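Local coordinates for protein beta-ketothiolase BktB (Ralstonia eutropha, PDB 4NZS) that condenses acetyl-CoA with propionyl-CoA or with a second acetyl-CoA to form beta-ketoacyl-CoA thioesters, supplying precursors for polyhydroxyalkanoate synthesis, at residues A362-T365 with V366-L369. Sequence-based numbering, arbitrary orientation.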
loop_
_atom_site.group_PDB
_atom_site.type_symbol
_atom_site.label_atom_id
_atom_site.label_comp_id
_atom_site.label_asym_id
_atom_site.label_seq_id
_atom_site.Cartn_x
_atom_site.Cartn_y
_atom_site.Cartn_z
ATOM N N ALA A 362 27.050 17.074 8.119
ATOM C CA ALA A 362 27.381 18.333 7.409
ATOM C C ALA A 362 26.829 19.583 8.115
ATOM O O ALA A 362 27.263 20.710 7.918
ATOM C CB ALA A 362 26.858 18.265 5.978
ATOM N N LEU A 363 25.880 19.363 8.977
ATOM C CA LEU A 363 25.218 20.422 9.641
ATOM C C LEU A 363 26.094 20.968 10.752
ATOM O O LEU A 363 26.354 22.195 10.867
ATOM C CB LEU A 363 23.958 19.841 10.215
ATOM C CG LEU A 363 23.102 20.857 10.850
ATOM C CD1 LEU A 363 21.723 20.739 10.244
ATOM C CD2 LEU A 363 23.120 20.716 12.362
ATOM N N ILE A 364 26.527 20.058 11.594
ATOM C CA ILE A 364 27.413 20.422 12.663
ATOM C C ILE A 364 28.736 20.964 12.109
ATOM O O ILE A 364 29.388 21.782 12.752
ATOM C CB ILE A 364 27.697 19.235 13.637
ATOM C CG1 ILE A 364 28.459 18.109 12.944
ATOM C CG2 ILE A 364 26.395 18.742 14.282
ATOM C CD1 ILE A 364 28.618 16.878 13.813
ATOM N N THR A 365 29.144 20.531 10.920
ATOM C CA THR A 365 30.322 21.128 10.336
ATOM C C THR A 365 30.052 22.634 10.220
ATOM O O THR A 365 30.708 23.442 10.865
ATOM C CB THR A 365 30.701 20.452 9.029
ATOM O OG1 THR A 365 31.196 19.150 9.331
ATOM C CG2 THR A 365 31.790 21.188 8.328
ATOM N N VAL A 366 29.013 22.996 9.499
ATOM C CA VAL A 366 28.589 24.388 9.382
ATOM C C VAL A 366 28.442 25.058 10.753
ATOM O O VAL A 366 28.824 26.248 10.960
ATOM C CB VAL A 366 27.277 24.462 8.604
ATOM C CG1 VAL A 366 26.631 25.831 8.740
ATOM C CG2 VAL A 366 27.550 24.099 7.139
ATOM N N LYS A 367 27.947 24.317 11.725
ATOM C CA LYS A 367 27.962 24.910 13.057
ATOM C C LYS A 367 29.357 25.281 13.521
ATOM O O LYS A 367 29.560 26.331 14.083
ATOM C CB LYS A 367 27.420 23.968 14.085
ATOM C CG LYS A 367 25.950 23.865 14.046
ATOM C CD LYS A 367 25.624 22.684 14.917
ATOM C CE LYS A 367 25.635 23.042 16.361
ATOM N NZ LYS A 367 24.912 22.003 17.115
ATOM N N ALA A 368 30.307 24.397 13.293
ATOM C CA ALA A 368 31.537 24.406 14.097
ATOM C C ALA A 368 32.454 25.488 13.614
ATOM O O ALA A 368 32.777 26.396 14.370
ATOM C CB ALA A 368 32.216 23.047 14.047
ATOM N N LEU A 369 32.829 25.388 12.344
ATOM C CA LEU A 369 33.304 26.519 11.521
ATOM C C LEU A 369 32.670 27.894 11.861
ATOM O O LEU A 369 33.357 28.909 11.964
ATOM C CB LEU A 369 33.052 26.182 10.048
ATOM C CG LEU A 369 34.210 25.480 9.248
ATOM C CD1 LEU A 369 35.116 24.558 10.057
ATOM C CD2 LEU A 369 33.745 24.736 8.004
#
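The carbonyl oxygen of T365 takes two backbone N-H groups: A368 N at 2.6 Å, and L369 N in a weak bond at 3.2 Å. This is a buried turn of helix 357-375, in the C-terminal half of the thiolase fold, and the i to i+3 bond from A368 gives it some 3-10 character. A368 N sits 50° out of the T365 carbonyl plane, above it rather than on a lone pair, and also makes a weak i to i+4 bond back to I364 O. K367 N meets L363 O at 2.8 Å in the carbonyl plane. The bond from V366 N to A362 O is straight at the N-H (179°) but long at 3.3 Å, with the donor above the carbonyl plane.

Among the side chains, K367 does most of the touching. Its CG lies beside its own backbone N (chi1 -76°), which sends the aliphatic chain back along the preceding turn, where K367 CD lies 3.7 Å from I364 CA. The chain passes obliquely over two side chains, its CD 4.1 Å from L363 CD2 and equally far from I364 CG2. Beyond the bend at chi3, NZ forms a salt bridge with E321 and a hydrogen bond to the carbonyl of G348, which satisfies a buried amine. I364 and T365 rest on V382 of strand 379-386, L363 and V366 pack on strands 10-22 and 257-267, and the I364 side chain is about 7 Å from that of H355, the predicted proton acceptor, which places this turn near the probable active site. T365 OG1 hydrogen-bonds to the carbonyl of G361, leaving the methyl to run alongside L369, with T365 CG2 4.1 Å from L369 CD2.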